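Local coordinates for protein FAD-binding oxidoreductase (Gulosibacter chungangensis, PDB 7PBG) that oxidises 4-ethylphenol and related 4-alkylphenols with a covalently bound FAD, dehydrogenating the alkyl side chain to give 4-vinylphenol-type products, at residues 256-261 with 318-323; 369-374 with 381-386. All coordinates share one frame; numbering follows the deposited sequence.

Contact 1. Residues 256-261 with 318-323; sequences PAIMET and WIVYGT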
ATOM      1  N   PRO A 256       8.340  26.213 -13.670  1.00 18.33           N
ATOM      2  CA  PRO A 256       6.979  26.290 -13.156  1.00 18.58           C
ATOM      3  C   PRO A 256       5.915  25.836 -14.157  1.00 19.27           C
ATOM      4  O   PRO A 256       5.072  24.997 -13.820  1.00 19.72           O
ATOM      5  CB  PRO A 256       6.797  27.769 -12.784  1.00 19.47           C
ATOM      6  CG  PRO A 256       8.174  28.226 -12.507  1.00 22.55           C
ATOM      7  CD  PRO A 256       9.072  27.485 -13.496  1.00 19.41           C
ATOM      8  N   ALA A 257       5.969  26.326 -15.390  1.00 16.47           N
ATOM      9  CA  ALA A 257       4.972  25.907 -16.374  1.00 17.76           C
ATOM     10  C   ALA A 257       5.078  24.402 -16.663  1.00 16.14           C
ATOM     11  O   ALA A 257       4.031  23.765 -17.012  1.00 17.93           O
ATOM     12  CB  ALA A 257       5.103  26.701 -17.629  1.00 17.14           C
ATOM     13  N   ILE A 258       6.297  23.878 -16.699  1.00 18.96           N
ATOM     14  CA  ILE A 258       6.462  22.435 -16.945  1.00 17.89           C
ATOM     15  C   ILE A 258       5.701  21.659 -15.864  1.00 17.14           C
ATOM     16  O   ILE A 258       4.950  20.762 -16.189  1.00 18.43           O
ATOM     17  CB  ILE A 258       7.917  22.007 -16.997  1.00 18.68           C
ATOM     18  CG1 ILE A 258       8.673  22.687 -18.150  1.00 17.29           C
ATOM     19  CG2 ILE A 258       7.977  20.487 -16.999  1.00 19.81           C
ATOM     20  CD1 ILE A 258      10.203  22.566 -18.042  1.00 17.92           C
ATOM     21  N   MET A 259       5.894  22.013 -14.589  1.00 16.50           N
ATOM     22  CA  MET A 259       5.319  21.222 -13.505  1.00 19.11           C
ATOM     23  C   MET A 259       3.788  21.416 -13.527  1.00 20.14           C
ATOM     24  O   MET A 259       3.075  20.435 -13.355  1.00 20.05           O
ATOM     25  CB  MET A 259       5.909  21.617 -12.144  1.00 19.41           C
ATOM     26  CG  MET A 259       7.390  21.451 -12.018  1.00 19.09           C
ATOM     27  SD  MET A 259       8.092  19.899 -12.620  1.00 23.15           S
ATOM     28  CE  MET A 259       7.267  18.778 -11.493  1.00 23.54           C
ATOM     29  N   GLU A 260       3.298  22.644 -13.777  1.00 19.27           N
ATOM     30  CA  GLU A 260       1.859  22.924 -13.727  1.00 20.41           C
ATOM     31  C   GLU A 260       1.193  22.290 -14.951  1.00 20.82           C
ATOM     32  O   GLU A 260       0.020  21.965 -14.841  1.00 21.04           O
ATOM     33  CB  GLU A 260       1.599  24.410 -13.611  1.00 20.95           C
ATOM     34  CG  GLU A 260       2.008  24.955 -12.267  1.00 22.21           C
ATOM     35  CD  GLU A 260       1.135  24.579 -11.080  1.00 25.16           C
ATOM     36  OE1 GLU A 260       0.010  24.085 -11.288  1.00 27.45           O
ATOM     37  OE2 GLU A 260       1.557  24.840  -9.943  1.00 26.18           O
ATOM     38  N   THR A 261       1.913  22.073 -16.058  1.00 19.70           N
ATOM     39  CA  THR A 261       1.349  21.369 -17.230  1.00 19.32           C
ATOM     40  C   THR A 261       1.261  19.860 -16.952  1.00 18.62           C
ATOM     41  O   THR A 261       0.263  19.198 -17.343  1.00 20.12           O
ATOM     42  CB  THR A 261       2.144  21.630 -18.512  1.00 19.87           C
ATOM     43  OG1 THR A 261       2.139  23.044 -18.712  1.00 16.47           O
ATOM     44  CG2 THR A 261       1.574  20.946 -19.736  1.00 21.19           C
ATOM     45  N   TRP A 318      15.758  22.263 -19.219  1.00 17.96           N
ATOM     46  CA  TRP A 318      14.884  21.236 -18.616  1.00 16.91           C
ATOM     47  C   TRP A 318      14.523  20.270 -19.734  1.00 18.18           C
ATOM     48  O   TRP A 318      14.259  20.737 -20.870  1.00 19.28           O
ATOM     49  CB  TRP A 318      13.631  21.838 -17.963  1.00 16.19           C
ATOM     50  CG  TRP A 318      13.986  22.679 -16.784  1.00 17.50           C
ATOM     51  CD1 TRP A 318      14.006  24.037 -16.714  1.00 18.63           C
ATOM     52  CD2 TRP A 318      14.431  22.197 -15.500  1.00 17.46           C
ATOM     53  NE1 TRP A 318      14.443  24.426 -15.474  1.00 18.55           N
ATOM     54  CE2 TRP A 318      14.693  23.331 -14.706  1.00 17.22           C
ATOM     55  CE3 TRP A 318      14.591  20.922 -14.952  1.00 18.72           C
ATOM     56  CZ2 TRP A 318      15.119  23.223 -13.375  1.00 16.25           C
ATOM     57  CZ3 TRP A 318      15.025  20.803 -13.649  1.00 18.13           C
ATOM     58  CH2 TRP A 318      15.271  21.946 -12.880  1.00 17.80           C
ATOM     59  N   ILE A 319      14.539  18.992 -19.408  1.00 17.84           N
ATOM     60  CA  ILE A 319      14.076  17.937 -20.317  1.00 18.26           C
ATOM     61  C   ILE A 319      13.041  17.114 -19.556  1.00 18.11           C
ATOM     62  O   ILE A 319      13.311  16.651 -18.421  1.00 18.14           O
ATOM     63  CB  ILE A 319      15.261  17.070 -20.787  1.00 18.16           C
ATOM     64  CG1 ILE A 319      16.475  17.885 -21.235  1.00 18.50           C
ATOM     65  CG2 ILE A 319      14.782  16.098 -21.834  1.00 17.67           C
ATOM     66  CD1 ILE A 319      17.482  18.166 -20.167  1.00 18.43           C
ATOM     67  N   VAL A 320      11.905  16.912 -20.186  1.00 17.73           N
ATOM     68  CA  VAL A 320      10.870  15.939 -19.752  1.00 18.86           C
ATOM     69  C   VAL A 320      11.085  14.660 -20.544  1.00 18.51           C
ATOM     70  O   VAL A 320      11.149  14.737 -21.746  1.00 19.15           O
ATOM     71  CB  VAL A 320       9.450  16.479 -19.915  1.00 18.48           C
ATOM     72  CG1 VAL A 320       8.397  15.424 -19.628  1.00 21.56           C
ATOM     73  CG2 VAL A 320       9.269  17.728 -19.052  1.00 19.92           C
ATOM     74  N   TYR A 321      11.183  13.543 -19.839  1.00 17.11           N
ATOM     75  CA  TYR A 321      11.129  12.213 -20.457  1.00 17.20           C
ATOM     76  C   TYR A 321       9.901  11.469 -19.944  1.00 16.60           C
ATOM     77  O   TYR A 321       9.670  11.431 -18.729  1.00 17.86           O
ATOM     78  CB  TYR A 321      12.383  11.414 -20.116  1.00 17.34           C
ATOM     79  CG  TYR A 321      13.645  11.975 -20.710  1.00 16.86           C
ATOM     80  CD1 TYR A 321      13.953  11.773 -22.052  1.00 16.89           C
ATOM     81  CD2 TYR A 321      14.541  12.691 -19.938  1.00 17.93           C
ATOM     82  CE1 TYR A 321      15.124  12.265 -22.595  1.00 18.11           C
ATOM     83  CE2 TYR A 321      15.677  13.240 -20.488  1.00 18.78           C
ATOM     84  CZ  TYR A 321      15.994  12.994 -21.807  1.00 17.94           C
ATOM     85  OH  TYR A 321      17.148  13.524 -22.293  1.00 19.02           O
ATOM     86  N   GLY A 322       9.168  10.852 -20.857  1.00 17.52           N
ATOM     87  CA  GLY A 322       8.019  10.002 -20.569  1.00 17.78           C
ATOM     88  C   GLY A 322       7.861   8.879 -21.587  1.00 20.10           C
ATOM     89  O   GLY A 322       8.588   8.834 -22.593  1.00 18.80           O
ATOM     90  N   THR A 323       6.865   8.043 -21.337  1.00 18.53           N
ATOM     91  CA  THR A 323       6.515   6.886 -22.188  1.00 18.07           C
ATOM     92  C   THR A 323       5.010   6.638 -22.139  1.00 19.79           C
ATOM     93  O   THR A 323       4.353   6.829 -21.107  1.00 18.96           O
ATOM     94  CB  THR A 323       7.331   5.654 -21.789  1.00 18.37           C
ATOM     95  OG1 THR A 323       8.715   5.971 -21.802  1.00 18.09           O
ATOM     96  CG2 THR A 323       7.027   4.466 -22.685  1.00 19.47           C
TER
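Ile258 alone carries the helix side of this contact, and its two branches meet two residues of the strand. Its CD1 lies 3.5 Å from CB of Trp318. The same methyl is 4.0 Å from CG, so it touches the root of the indole and comes in obliquely to the ring. The other branch turns to Val320: Ile258 CG2 sits 3.7 Å from Val320 CG2, methyl against methyl, and the two side chains run past each other in opposite directions. The torsions explain the split. Ile258 has CG2 anti to the backbone N and CG1 anti to the carbonyl carbon (chi1 -62°). This arrangement sends CD1 toward Trp318 and CG2 toward Val320, two residues on. Trp318 and Val320 point toward the helix, while Ile319 between them points away. Val320 offers the methyl that stands beside its own backbone N. No hydrogen bond crosses; the contact is apolar and buried.

Further out, Phe249 and Val278 of the two flanking strands also touch Ile258. The indole of Trp318 is held by its NE1, which is bonded to the backbone O of Glu252, and by an edge-to-face stack with Tyr413. Within the helix, Thr261 OG1 bonds back to Ala257 O at 2.6 Å, and Thr261 N reaches that oxygen from the opposite face of its carbonyl plane. This is an alpha/beta layer contact: helix 255-266 packs on one face of the large antiparallel sheet of this FAD-linked oxidase.

Contact 2. Residues 369-374 with 381-386; sequences NARHEL and RHSAAV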
ATOM      1  N   ASN A 369      17.258   7.257 -25.508  1.00 19.12           N
ATOM      2  CA  ASN A 369      17.287   5.797 -25.577  1.00 18.59           C
ATOM      3  C   ASN A 369      17.454   5.185 -24.176  1.00 18.87           C
ATOM      4  O   ASN A 369      16.790   4.216 -23.904  1.00 20.15           O
ATOM      5  CB  ASN A 369      18.370   5.311 -26.531  1.00 19.32           C
ATOM      6  CG  ASN A 369      18.346   3.796 -26.662  1.00 21.45           C
ATOM      7  OD1 ASN A 369      17.387   3.230 -27.194  1.00 22.00           O
ATOM      8  ND2 ASN A 369      19.311   3.131 -26.048  1.00 23.46           N
ATOM      9  N   ALA A 370      18.292   5.767 -23.323  1.00 18.08           N
ATOM     10  CA  ALA A 370      18.533   5.273 -21.967  1.00 19.77           C
ATOM     11  C   ALA A 370      17.215   5.319 -21.173  1.00 18.23           C
ATOM     12  O   ALA A 370      16.887   4.341 -20.438  1.00 18.80           O
ATOM     13  CB  ALA A 370      19.620   6.098 -21.337  1.00 17.62           C
ATOM     14  N   ARG A 371      16.442   6.392 -21.319  1.00 19.52           N
ATOM     15  CA  ARG A 371      15.164   6.499 -20.590  1.00 19.24           C
ATOM     16  C   ARG A 371      14.132   5.563 -21.190  1.00 21.05           C
ATOM     17  O   ARG A 371      13.330   4.973 -20.429  1.00 18.81           O
ATOM     18  CB  ARG A 371      14.657   7.940 -20.574  1.00 20.67           C
ATOM     19  CG  ARG A 371      15.641   8.936 -19.977  1.00 20.73           C
ATOM     20  CD  ARG A 371      16.283   8.512 -18.690  1.00 21.29           C
ATOM     21  NE  ARG A 371      15.370   8.181 -17.602  1.00 19.96           N
ATOM     22  CZ  ARG A 371      15.749   7.984 -16.342  1.00 22.27           C
ATOM     23  NH1 ARG A 371      14.850   7.778 -15.393  1.00 24.84           N
ATOM     24  NH2 ARG A 371      17.035   8.064 -16.036  1.00 26.75           N
ATOM     25  N   HIS A 372      14.077   5.490 -22.518  1.00 18.19           N
ATOM     26  CA  HIS A 372      13.159   4.575 -23.202  1.00 20.29           C
ATOM     27  C   HIS A 372      13.392   3.161 -22.667  1.00 21.45           C
ATOM     28  O   HIS A 372      12.427   2.431 -22.459  1.00 21.39           O
ATOM     29  CB  HIS A 372      13.374   4.682 -24.694  1.00 20.12           C
ATOM     30  CG  HIS A 372      12.537   3.717 -25.459  1.00 22.16           C
ATOM     31  ND1 HIS A 372      11.186   3.805 -25.474  1.00 18.20           N
ATOM     32  CD2 HIS A 372      12.881   2.667 -26.241  1.00 21.80           C
ATOM     33  CE1 HIS A 372      10.709   2.860 -26.258  1.00 23.01           C
ATOM     34  NE2 HIS A 372      11.734   2.137 -26.744  1.00 22.94           N
ATOM     35  N   GLU A 373      14.646   2.768 -22.497  1.00 19.85           N
ATOM     36  CA  GLU A 373      14.980   1.445 -21.953  1.00 20.16           C
ATOM     37  C   GLU A 373      14.370   1.303 -20.550  1.00 19.44           C
ATOM     38  O   GLU A 373      13.574   0.335 -20.317  1.00 17.73           O
ATOM     39  CB  GLU A 373      16.479   1.234 -21.981  1.00 19.28           C
ATOM     40  CG  GLU A 373      16.975   0.764 -23.322  1.00 22.67           C
ATOM     41  CD  GLU A 373      18.464   0.513 -23.369  1.00 27.36           C
ATOM     42  OE1 GLU A 373      19.167   0.869 -22.382  1.00 25.76           O
ATOM     43  OE2 GLU A 373      18.941   0.052 -24.438  1.00 29.66           O
ATOM     44  N   LEU A 374      14.684   2.240 -19.653  1.00 18.91           N
ATOM     45  CA  LEU A 374      14.190   2.093 -18.258  1.00 20.07           C
ATOM     46  C   LEU A 374      12.665   2.033 -18.280  1.00 18.73           C
ATOM     47  O   LEU A 374      12.090   1.254 -17.505  1.00 18.39           O
ATOM     48  CB  LEU A 374      14.659   3.251 -17.377  1.00 17.95           C
ATOM     49  CG  LEU A 374      16.164   3.339 -17.185  1.00 21.39           C
ATOM     50  CD1 LEU A 374      16.506   4.487 -16.297  1.00 20.54           C
ATOM     51  CD2 LEU A 374      16.778   2.057 -16.629  1.00 19.79           C
ATOM     52  N   ARG A 381      22.883   0.698 -17.097  1.00 23.20           N
ATOM     53  CA  ARG A 381      23.650   1.499 -16.103  1.00 24.74           C
ATOM     54  C   ARG A 381      24.140   2.782 -16.763  1.00 24.54           C
ATOM     55  O   ARG A 381      25.181   3.321 -16.389  1.00 22.00           O
ATOM     56  CB  ARG A 381      24.784   0.668 -15.538  1.00 26.74           C
ATOM     57  CG  ARG A 381      25.724   0.117 -16.581  1.00 30.98           C
ATOM     58  CD  ARG A 381      26.731  -0.763 -15.872  1.00 35.77           C
ATOM     59  NE  ARG A 381      26.107  -1.928 -15.264  1.00 33.51           N
ATOM     60  CZ  ARG A 381      26.747  -2.854 -14.541  1.00 37.00           C
ATOM     61  NH1 ARG A 381      28.035  -2.725 -14.259  1.00 35.41           N
ATOM     62  NH2 ARG A 381      26.088  -3.884 -14.049  1.00 35.31           N
ATOM     63  N   HIS A 382      23.368   3.281 -17.708  1.00 24.08           N
ATOM     64  CA  HIS A 382      23.703   4.531 -18.416  1.00 24.75           C
ATOM     65  C   HIS A 382      24.035   5.641 -17.414  1.00 22.03           C
ATOM     66  O   HIS A 382      25.063   6.284 -17.641  1.00 23.13           O
ATOM     67  CB  HIS A 382      22.572   4.897 -19.377  1.00 24.62           C
ATOM     68  CG  HIS A 382      22.967   5.963 -20.332  1.00 23.68           C
ATOM     69  ND1 HIS A 382      22.559   7.286 -20.180  1.00 25.45           N
ATOM     70  CD2 HIS A 382      23.759   5.903 -21.421  1.00 25.47           C
ATOM     71  CE1 HIS A 382      23.072   8.000 -21.177  1.00 25.65           C
ATOM     72  NE2 HIS A 382      23.844   7.174 -21.930  1.00 25.64           N
ATOM     73  N   SER A 383      23.242   5.843 -16.347  1.00 22.61           N
ATOM     74  CA  SER A 383      23.426   6.923 -15.339  1.00 22.83           C
ATOM     75  C   SER A 383      24.687   6.709 -14.487  1.00 21.87           C
ATOM     76  O   SER A 383      25.046   7.666 -13.800  1.00 22.36           O
ATOM     77  CB  SER A 383      22.218   7.109 -14.432  1.00 27.03           C
ATOM     78  OG  SER A 383      21.053   7.172 -15.229  1.00 30.42           O
ATOM     79  N   ALA A 384      25.353   5.556 -14.562  1.00 21.19           N
ATOM     80  CA  ALA A 384      26.653   5.292 -13.898  1.00 22.79           C
ATOM     81  C   ALA A 384      27.738   6.228 -14.469  1.00 21.14           C
ATOM     82  O   ALA A 384      28.706   6.553 -13.773  1.00 20.02           O
ATOM     83  CB  ALA A 384      27.044   3.836 -14.020  1.00 25.22           C
ATOM     84  N   ALA A 385      27.553   6.775 -15.654  1.00 16.55           N
ATOM     85  CA  ALA A 385      28.474   7.782 -16.219  1.00 17.69           C
ATOM     86  C   ALA A 385      28.620   9.021 -15.324  1.00 17.59           C
ATOM     87  O   ALA A 385      29.665   9.699 -15.390  1.00 19.23           O
ATOM     88  CB  ALA A 385      27.931   8.141 -17.582  1.00 19.31           C
ATOM     89  N   VAL A 386      27.629   9.335 -14.476  1.00 18.65           N
ATOM     90  CA  VAL A 386      27.740  10.539 -13.628  1.00 18.68           C
ATOM     91  C   VAL A 386      28.940  10.377 -12.680  1.00 19.10           C
ATOM     92  O   VAL A 386      29.487  11.400 -12.269  1.00 18.51           O
ATOM     93  CB  VAL A 386      26.450  10.882 -12.852  1.00 18.57           C
ATOM     94  CG1 VAL A 386      25.292  11.017 -13.799  1.00 20.36           C
ATOM     95  CG2 VAL A 386      26.146   9.916 -11.729  1.00 21.33           C
TER
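Helical residues 369-374 and the 3-10 turn at 382-386 come closest at Ala370 and His382, whose CA atoms are 6.3 Å apart. The CB of Ala370 lies over one face of the His382 imidazole. It stands 3.7 Å from the ring centroid, 30° off the ring normal, which makes a CH-pi contact. The methyl is shifted toward the ND1 side, with CB of Ala370 and ND1 of His382 3.4 Å apart. His382 has CG anti to its backbone N (chi1 -167°), and this lays the ring face against the helix. The ring is also tied at its far nitrogen, where NE2 bonds to Glu366, one turn before Ala370. With an alanine at His382, Ala370 would probably lose its ring cover and Glu366 its bond to the 3-10 turn.

Arg371 and Ser383 approach more loosely. Arg371 NH2 is 4.2 Å from Ser383 OG, near the guanidinium plane at its edge, with no hydrogen bond between them. Glu152 joins the two: its OE2 forms a salt bridge with Arg371 NH2, and its OE1 is hydrogen-bonded to Ser383 OG. Bends at chi2 and chi3 fold the arginine chain, and Leu374 CD1 lies 3.5 Å above the centre of the guanidinium. Tyr169 makes a cation-pi contact with the same group. Glu152 and Tyr169 both bind FAD. The contact borders the flavin site: Val386 lines it and touches the cofactor, Arg371 backs both Glu152 and Tyr169, and Ser383 backs Glu152.

Contact 1 closes before contact 2 opens along the chain, and their centres are 19 Å apart. They share one neighbourhood: strand 318-326 of the eight-stranded antiparallel sheet lies between helix 255-266 and helix 363-375. The bridge is Tyr321, whose CG is 3.7 Å from CG of Arg371. Tyr321 also touches Leu367 and Leu368 of the same helix. Contact 1 thus packs a helix on one side of the strand, and contact 2 hangs from a helix on the other. In space the order is helix 255-266, strand 318-326, helix 363-375, then the 3-10 turn beside the flavin. Contact 2 adjoins residues that bind FAD, while the Val320 side chain of contact 1 is about 11 Å from that of FAD-binding Tyr169.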